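Local coordinates for fructokinase (Vibrio cholerae serotype O1, PDB 5YGG), which catalyses phosphorylation of fructose with ATP as a carbohydrate kinase of the PfkB family, and is held here with fructose, ADP, potassium and calcium, at residues A[140-145]-A[172-177]; A[41-46]-A[307-312]. The protein carries 2 engineered substitutions. All coordinates share one frame; numbering follows the deposited sequence.

Contact 1 of 2, residues A[140-145]-A[172-177]; sequences HVCSIA and DPNLRE. With CA (calcium ion), chain D; FRU (beta-D-fructofuranose), chain C.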
ATOM      1  N   HIS A 140      17.180  19.086  -6.921  1.00  9.16           N
ATOM      2  CA  HIS A 140      15.923  18.951  -7.657  1.00  6.96           C
ATOM      3  C   HIS A 140      14.821  18.461  -6.737  1.00  9.87           C
ATOM      4  O   HIS A 140      15.044  17.536  -5.944  1.00  9.82           O
ATOM      5  CB  HIS A 140      16.071  17.981  -8.834  1.00  5.60           C
ATOM      6  CG  HIS A 140      14.794  17.757  -9.581  1.00  8.54           C
ATOM      7  ND1 HIS A 140      14.248  18.701 -10.418  1.00  9.32           N
ATOM      8  CD2 HIS A 140      13.955  16.688  -9.620  1.00  8.22           C
ATOM      9  CE1 HIS A 140      13.120  18.239 -10.931  1.00  8.11           C
ATOM     10  NE2 HIS A 140      12.921  17.020 -10.461  1.00  9.15           N
ATOM     11  N   VAL A 141      13.639  19.077  -6.828  1.00  7.72           N
ATOM     12  CA  VAL A 141      12.525  18.728  -5.939  1.00  8.06           C
ATOM     13  C   VAL A 141      11.219  18.752  -6.733  1.00  8.29           C
ATOM     14  O   VAL A 141      11.114  19.455  -7.735  1.00  8.60           O
ATOM     15  CB  VAL A 141      12.417  19.693  -4.706  1.00 22.96           C
ATOM     16  CG1 VAL A 141      13.753  19.877  -4.008  1.00 25.04           C
ATOM     17  CG2 VAL A 141      11.923  21.014  -5.120  1.00 23.32           C
ATOM     18  N   CYS A 142      10.258  17.937  -6.305  1.00  7.84           N
ATOM     19  CA  CYS A 142       8.901  17.927  -6.859  1.00  8.22           C
ATOM     20  C   CYS A 142       7.901  18.282  -5.768  1.00  6.45           C
ATOM     21  O   CYS A 142       8.263  18.315  -4.592  1.00  9.22           O
ATOM     22  CB  CYS A 142       8.553  16.557  -7.438  1.00  6.89           C
ATOM     23  SG  CYS A 142       9.683  15.971  -8.722  1.00 10.75           S
ATOM     24  N   SER A 143       6.643  18.518  -6.142  1.00  7.98           N
ATOM     25  CA  SER A 143       5.693  19.063  -5.169  1.00  8.82           C
ATOM     26  C   SER A 143       5.236  18.084  -4.088  1.00  8.95           C
ATOM     27  O   SER A 143       4.749  18.525  -3.060  1.00  9.07           O
ATOM     28  CB  SER A 143       4.439  19.621  -5.854  1.00 10.24           C
ATOM     29  OG  SER A 143       3.684  18.583  -6.451  1.00 14.22           O
ATOM     30  N   ILE A 144       5.353  16.776  -4.295  1.00  7.70           N
ATOM     31  CA  ILE A 144       4.933  15.870  -3.219  1.00  8.01           C
ATOM     32  C   ILE A 144       5.740  16.161  -1.936  1.00  8.41           C
ATOM     33  O   ILE A 144       5.219  16.031  -0.816  1.00 11.06           O
ATOM     34  CB  ILE A 144       5.058  14.395  -3.648  1.00  8.48           C
ATOM     35  CG1 ILE A 144       3.814  13.985  -4.447  1.00  7.49           C
ATOM     36  CG2 ILE A 144       5.251  13.467  -2.443  1.00  8.36           C
ATOM     37  CD1 ILE A 144       3.813  12.499  -4.822  1.00  6.21           C
ATOM     38  N   ALA A 145       6.988  16.613  -2.098  1.00  7.69           N
ATOM     39  CA  ALA A 145       7.838  16.934  -0.947  1.00  6.99           C
ATOM     40  C   ALA A 145       7.295  18.138  -0.183  1.00  7.51           C
ATOM     41  O   ALA A 145       7.615  18.340   0.992  1.00  9.68           O
ATOM     42  CB  ALA A 145       9.283  17.205  -1.395  1.00  8.90           C
ATOM     43  N   ASP A 172      10.159  20.659 -10.352  1.00  8.57           N
ATOM     44  CA  ASP A 172       9.185  20.087 -11.254  1.00 10.06           C
ATOM     45  C   ASP A 172       7.954  19.842 -10.398  1.00 13.07           C
ATOM     46  O   ASP A 172       7.955  18.908  -9.604  1.00 11.50           O
ATOM     47  CB  ASP A 172       9.739  18.790 -11.865  1.00  9.03           C
ATOM     48  CG  ASP A 172       8.713  18.027 -12.708  1.00 12.54           C
ATOM     49  OD1 ASP A 172       7.586  18.524 -12.938  1.00 10.73           O
ATOM     50  OD2 ASP A 172       9.064  16.916 -13.163  1.00 13.88           O
ATOM     51  N   PRO A 173       6.920  20.691 -10.530  1.00 16.01           N
ATOM     52  CA  PRO A 173       5.724  20.519  -9.692  1.00 14.89           C
ATOM     53  C   PRO A 173       5.240  19.069  -9.640  1.00 14.53           C
ATOM     54  O   PRO A 173       5.066  18.552  -8.539  1.00 13.07           O
ATOM     55  CB  PRO A 173       4.692  21.427 -10.365  1.00 19.00           C
ATOM     56  CG  PRO A 173       5.512  22.540 -10.914  1.00 16.54           C
ATOM     57  CD  PRO A 173       6.818  21.887 -11.385  1.00 15.99           C
ATOM     58  N   ASN A 174       5.072  18.420 -10.787  1.00 13.04           N
ATOM     59  CA  ASN A 174       4.696  17.010 -10.787  1.00 10.63           C
ATOM     60  C   ASN A 174       3.493  16.783  -9.878  1.00  8.86           C
ATOM     61  O   ASN A 174       3.545  15.993  -8.927  1.00 13.31           O
ATOM     62  CB  ASN A 174       5.869  16.145 -10.319  1.00 15.19           C
ATOM     63  CG  ASN A 174       6.207  15.036 -11.292  1.00 17.15           C
ATOM     64  OD1 ASN A 174       5.346  14.542 -12.020  1.00 16.00           O
ATOM     65  ND2 ASN A 174       7.477  14.633 -11.303  1.00 18.60           N
ATOM     66  N   LEU A 175       2.418  17.508 -10.154  1.00 12.35           N
ATOM     67  CA  LEU A 175       1.298  17.589  -9.216  1.00  8.87           C
ATOM     68  C   LEU A 175       0.589  16.258  -8.961  1.00 14.45           C
ATOM     69  O   LEU A 175       0.235  15.523  -9.893  1.00 13.97           O
ATOM     70  CB  LEU A 175       0.296  18.619  -9.721  1.00  8.56           C
ATOM     71  CG  LEU A 175       0.857  20.029  -9.883  1.00 11.76           C
ATOM     72  CD1 LEU A 175      -0.225  20.979 -10.432  1.00 13.04           C
ATOM     73  CD2 LEU A 175       1.470  20.552  -8.555  1.00  8.10           C
ATOM     74  N   ARG A 176       0.389  15.963  -7.679  1.00 12.24           N
ATOM     75  CA  ARG A 176      -0.404  14.812  -7.257  1.00 10.84           C
ATOM     76  C   ARG A 176      -1.276  15.256  -6.091  1.00 11.77           C
ATOM     77  O   ARG A 176      -0.901  15.104  -4.933  1.00 10.30           O
ATOM     78  CB  ARG A 176       0.483  13.639  -6.857  1.00 11.52           C
ATOM     79  CG  ARG A 176       1.557  13.272  -7.883  1.00 10.21           C
ATOM     80  CD  ARG A 176       1.014  12.536  -9.125  1.00 11.76           C
ATOM     81  NE  ARG A 176       2.145  12.006  -9.884  1.00 13.15           N
ATOM     82  CZ  ARG A 176       2.755  12.649 -10.877  1.00 17.72           C
ATOM     83  NH1 ARG A 176       2.318  13.838 -11.279  1.00 13.06           N
ATOM     84  NH2 ARG A 176       3.799  12.095 -11.480  1.00 15.40           N
ATOM     85  N   GLU A 177      -2.433  15.820  -6.411  1.00 11.65           N
ATOM     86  CA  GLU A 177      -3.253  16.504  -5.414  1.00 11.81           C
ATOM     87  C   GLU A 177      -3.674  15.613  -4.251  1.00 12.69           C
ATOM     88  O   GLU A 177      -3.760  16.079  -3.116  1.00 11.55           O
ATOM     89  CB  GLU A 177      -4.487  17.099  -6.096  1.00 16.84           C
ATOM     90  CG  GLU A 177      -5.397  17.892  -5.178  1.00 21.92           C
ATOM     91  CD  GLU A 177      -6.633  18.398  -5.899  1.00 29.55           C
ATOM     92  OE1 GLU A 177      -6.913  19.608  -5.811  1.00 30.65           O
ATOM     93  OE2 GLU A 177      -7.326  17.584  -6.545  1.00 31.70           O
TER
HETATM   94 CA    CA D 603       5.331  14.723 -14.488  1.00 78.75          CA
HETATM   95  C1  FRU C 602       4.984   9.976  -7.445  1.00 12.96           C
HETATM   96  C2  FRU C 602       4.763   9.331  -8.837  1.00 14.11           C
HETATM   97  C3  FRU C 602       5.354   7.916  -8.934  1.00 15.38           C
HETATM   98  C4  FRU C 602       5.782   7.791 -10.202  1.00 14.74           C
HETATM   99  C5  FRU C 602       6.295   9.292 -10.572  1.00 16.54           C
HETATM  100  C6  FRU C 602       6.195   9.599 -12.044  1.00 17.29           C
HETATM  101  O1  FRU C 602       6.330  10.391  -7.237  1.00  9.20           O
HETATM  102  O2  FRU C 602       3.502   9.335  -9.123  1.00 13.62           O
HETATM  103  O3  FRU C 602       4.260   6.965  -8.630  1.00 14.96           O
HETATM  104  O4  FRU C 602       6.890   6.869 -10.366  1.00 10.66           O
HETATM  105  O5  FRU C 602       5.545  10.142  -9.919  1.00 17.27           O
HETATM  106  O6  FRU C 602       6.514  10.981 -12.201  1.00 18.63           O
HETATM  107  O   HOH W   1      10.844  15.430 -11.871  1.00 10.61           O
HETATM  108  O   HOH W   2       1.915  16.972  -5.424  1.00 10.55           O
HETATM  109  O   HOH W   3       5.452  15.521  -6.884  1.00  7.68           O
HETATM  110  O   HOH W   4       5.701  17.470 -14.446  1.00 20.37           O
HETATM  111  O   HOH W   5       7.942  14.819 -14.323  1.00 14.16           O
HETATM  112  O   HOH W   6       2.919  15.291 -13.735  1.00 26.84           O
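R176 packs on I144, and both touch the bound fructose. CB and CG of R176 lie against the end of the isoleucine, with CG 3.9 Å from I144 CD1. The chain then bends at chi2 (-75°), which takes CD off the isoleucine and brings it beside the sugar. R176 NE gives a nearly straight hydrogen bond to fructose O2 at 3.1 Å. NH2 bonds fructose O5 and also, weakly, N174 OD1. R176 NH2 also lies 3.0 Å from fructose O6, which sits at the guanidinium edge. NH1 bonds L175 O, approaching from above the carbonyl plane, and a water bound to calcium. These bonds fix the rotation of the guanidinium group.

N174 OD1 binds the calcium ion at 2.5 Å. Its ND2 is held by D266 and makes a weak bond to C142 SG. D172 reaches the calcium through two waters, one on each carboxylate oxygen. A further water joins D172 OD2 to H140 NE2, while ND1 of that ring bonds S170.

P173 O is gripped twice by S143. P173 O accepts from S143 N at 2.9 Å and, in a short bond, from S143 OG at 2.5 Å, the two donors coming from opposite faces of its plane. Further back, D172 N bonds V141 O at 3.0 Å.

The contact lies at the C-terminal ends of the parallel strands 138-142 and 168-172, where the ribokinase-type fold has its active site. Helix 264-278 packs on H140 and D172. A46 of helix 46-56 touches C142 and N174, and helix 186-194 packs against S143, P173 and L175.

Contact 2 of 2, residues A[41-46]-A[307-312]; sequences KCPGGA and GAMTAL. With K (potassium ion), chain E; FRU (beta-D-fructofuranose), chain C.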
ATOM      1  N   LYS A  41       6.137  -5.211  -9.889  1.00 11.27           N
ATOM      2  CA  LYS A  41       6.674  -4.417  -8.781  1.00 12.25           C
ATOM      3  C   LYS A  41       7.803  -3.533  -9.300  1.00 10.57           C
ATOM      4  O   LYS A  41       8.937  -3.995  -9.443  1.00 15.13           O
ATOM      5  CB  LYS A  41       7.178  -5.339  -7.672  1.00 10.90           C
ATOM      6  CG  LYS A  41       7.846  -4.643  -6.485  1.00 15.41           C
ATOM      7  CD  LYS A  41       8.679  -5.671  -5.760  1.00 18.97           C
ATOM      8  CE  LYS A  41       9.206  -5.182  -4.439  1.00 22.87           C
ATOM      9  NZ  LYS A  41       9.919  -6.297  -3.747  1.00 28.20           N
ATOM     10  N   CYS A  42       7.493  -2.270  -9.584  1.00 12.16           N
ATOM     11  CA  CYS A  42       8.431  -1.369 -10.240  1.00 11.46           C
ATOM     12  C   CYS A  42       8.955  -0.295  -9.320  1.00 10.83           C
ATOM     13  O   CYS A  42       8.180   0.378  -8.644  1.00 10.69           O
ATOM     14  CB  CYS A  42       7.766  -0.691 -11.444  1.00 11.48           C
ATOM     15  SG  CYS A  42       7.260  -1.843 -12.740  1.00 13.76           S
ATOM     16  N   PRO A  43      10.278  -0.105  -9.311  1.00  9.37           N
ATOM     17  CA  PRO A  43      10.801   1.034  -8.556  1.00  9.02           C
ATOM     18  C   PRO A  43      10.388   2.367  -9.201  1.00  7.56           C
ATOM     19  O   PRO A  43      10.309   2.481 -10.427  1.00  8.51           O
ATOM     20  CB  PRO A  43      12.320   0.829  -8.613  1.00 10.08           C
ATOM     21  CG  PRO A  43      12.539   0.085  -9.906  1.00  7.87           C
ATOM     22  CD  PRO A  43      11.308  -0.748 -10.153  1.00  9.16           C
ATOM     23  N   GLY A  44      10.101   3.362  -8.372  1.00  8.70           N
ATOM     24  CA  GLY A  44       9.606   4.633  -8.870  1.00  9.22           C
ATOM     25  C   GLY A  44       9.702   5.765  -7.868  1.00  7.94           C
ATOM     26  O   GLY A  44      10.513   5.711  -6.940  1.00  8.54           O
ATOM     27  N   GLY A  45       8.874   6.789  -8.070  1.00  8.39           N
ATOM     28  CA  GLY A  45       8.918   8.008  -7.264  1.00  5.60           C
ATOM     29  C   GLY A  45       9.726   9.056  -8.005  1.00  7.80           C
ATOM     30  O   GLY A  45      10.894   8.827  -8.304  1.00  9.47           O
ATOM     31  N   ALA A  46       9.119  10.201  -8.306  1.00  9.19           N
ATOM     32  CA  ALA A  46       9.712  11.118  -9.288  1.00  8.02           C
ATOM     33  C   ALA A  46      11.179  11.486  -9.001  1.00 11.43           C
ATOM     34  O   ALA A  46      12.014  11.361  -9.898  1.00  9.04           O
ATOM     35  CB  ALA A  46       8.856  12.373  -9.424  1.00  9.43           C
ATOM     36  N   GLY A 307       7.298   0.613 -16.269  1.00  9.28           N
ATOM     37  CA  GLY A 307       8.095   1.058 -15.141  1.00 11.67           C
ATOM     38  C   GLY A 307       8.720   2.399 -15.445  1.00 10.23           C
ATOM     39  O   GLY A 307       9.177   2.639 -16.562  1.00 10.68           O
ATOM     40  N   ALA A 308       8.756   3.281 -14.457  1.00  9.91           N
ATOM     41  CA  ALA A 308       9.378   4.589 -14.651  1.00  9.89           C
ATOM     42  C   ALA A 308      10.874   4.499 -14.965  1.00 12.75           C
ATOM     43  O   ALA A 308      11.393   5.310 -15.730  1.00 14.23           O
ATOM     44  CB  ALA A 308       9.169   5.456 -13.414  1.00  8.10           C
ATOM     45  N   MET A 309      11.571   3.530 -14.367  1.00  9.07           N
ATOM     46  CA  MET A 309      13.032   3.483 -14.477  1.00  9.30           C
ATOM     47  C   MET A 309      13.548   2.546 -15.559  1.00  8.66           C
ATOM     48  O   MET A 309      14.707   2.634 -15.973  1.00 12.65           O
ATOM     49  CB  MET A 309      13.645   3.062 -13.145  1.00  8.88           C
ATOM     50  CG  MET A 309      13.459   4.077 -12.039  1.00  7.48           C
ATOM     51  SD  MET A 309      14.192   3.437 -10.529  1.00 10.32           S
ATOM     52  CE  MET A 309      13.815   4.753  -9.333  1.00  7.74           C
ATOM     53  N   THR A 310      12.678   1.654 -16.011  1.00  8.43           N
ATOM     54  CA  THR A 310      13.117   0.510 -16.790  1.00  7.96           C
ATOM     55  C   THR A 310      13.857   0.917 -18.055  1.00  8.54           C
ATOM     56  O   THR A 310      14.913   0.367 -18.377  1.00 10.59           O
ATOM     57  CB  THR A 310      11.926  -0.359 -17.159  1.00  9.39           C
ATOM     58  OG1 THR A 310      11.149  -0.611 -15.970  1.00  9.60           O
ATOM     59  CG2 THR A 310      12.393  -1.675 -17.749  1.00  9.78           C
ATOM     60  N   ALA A 311      13.329   1.916 -18.749  1.00 11.02           N
ATOM     61  CA  ALA A 311      13.891   2.274 -20.045  1.00  8.96           C
ATOM     62  C   ALA A 311      14.678   3.578 -20.023  1.00  8.49           C
ATOM     63  O   ALA A 311      14.953   4.156 -21.076  1.00 12.74           O
ATOM     64  CB  ALA A 311      12.788   2.344 -21.082  1.00 10.19           C
ATOM     65  N   LEU A 312      15.059   4.035 -18.835  1.00  8.69           N
ATOM     66  CA  LEU A 312      15.936   5.200 -18.748  1.00  9.57           C
ATOM     67  C   LEU A 312      17.250   4.882 -19.452  1.00  9.40           C
ATOM     68  O   LEU A 312      17.934   3.924 -19.077  1.00  9.85           O
ATOM     69  CB  LEU A 312      16.172   5.586 -17.288  1.00  7.11           C
ATOM     70  CG  LEU A 312      14.914   6.047 -16.541  1.00  7.69           C
ATOM     71  CD1 LEU A 312      15.241   6.393 -15.095  1.00  7.15           C
ATOM     72  CD2 LEU A 312      14.388   7.271 -17.245  1.00  8.89           C
TER
HETATM   73  K     K E 604       7.799   3.712 -18.648  1.00 12.77           K
HETATM   74  C1  FRU C 602       4.984   9.976  -7.445  1.00 12.96           C
HETATM   75  C2  FRU C 602       4.763   9.331  -8.837  1.00 14.11           C
HETATM   76  C3  FRU C 602       5.354   7.916  -8.934  1.00 15.38           C
HETATM   77  C4  FRU C 602       5.782   7.791 -10.202  1.00 14.74           C
HETATM   78  C5  FRU C 602       6.295   9.292 -10.572  1.00 16.54           C
HETATM   79  C6  FRU C 602       6.195   9.599 -12.044  1.00 17.29           C
HETATM   80  O1  FRU C 602       6.330  10.391  -7.237  1.00  9.20           O
HETATM   81  O2  FRU C 602       3.502   9.335  -9.123  1.00 13.62           O
HETATM   82  O3  FRU C 602       4.260   6.965  -8.630  1.00 14.96           O
HETATM   83  O4  FRU C 602       6.890   6.869 -10.366  1.00 10.66           O
HETATM   84  O5  FRU C 602       5.545  10.142  -9.919  1.00 17.27           O
HETATM   85  O6  FRU C 602       6.514  10.981 -12.201  1.00 18.63           O
HETATM   86  O   HOH W   7      10.672   1.300 -12.851  1.00  9.02           O
HETATM   87  O   HOH W   8       7.833   2.728 -11.834  1.00  9.94           O
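Apolar packing joins P43 to M309. The methionine sulfur lies beside the proline ring, with M309 SD 3.7 Å from P43 CB and nearly as close to CG. The M309 chain is extended beyond CG (chi2 179°, chi3 -178°), which carries CE on to the backbone at G44. C42 SG rests 3.9 Å from G307 CA.

Water carries the polar link, as no direct hydrogen bond crosses between the segments. P43 O accepts from two waters, at 2.7 Å and 2.9 Å. The first accepts from M309 N and the second from A308 N, so one carbonyl is tied to two successive amides of the 307-312 loop.

Residues 41-44 form the end of strand 38-44, outermost within this chain in the four-stranded sheet beside the main ribokinase-type domain. This small sheet is the lid of the PfkB fold. The chain turns at G45, the N-cap of helix 46-56.

Segment 41-46 bonds the sugar and 307-312 the metal. G45 N bonds fructose O4 at 3.0 Å, nearly straight, and A46 N bonds fructose O1. G44 CA lies 3.8 Å from fructose O4. G307 O binds potassium at 2.7 Å, along with oxygens of D260, T262, A302 and Q305. K41, earlier in the strand, makes backbone hydrogen bonds to the second subunit.

In the fold
Strand 21-24 of the main sheet comes first, then the lid strands 28-33 and 38-44, the latter ending in 41-46. Further strands of both sheets follow before strand 138-142 leads into 140-145. Contact 1 closes a loop through helix 151-165 and strand 168-172, the crossover between two neighbouring parallel strands. Contact 2 closes only at 307-312, after helix 285-302, so contact 1 is nested inside its much longer loop. Their centres are about 17 Å apart, yet they touch at the start of helix 46-56. Both reach the fructose: contact 1 ties adjoining strands of the main sheet, contact 2 ties the lid to the potassium-binding loop.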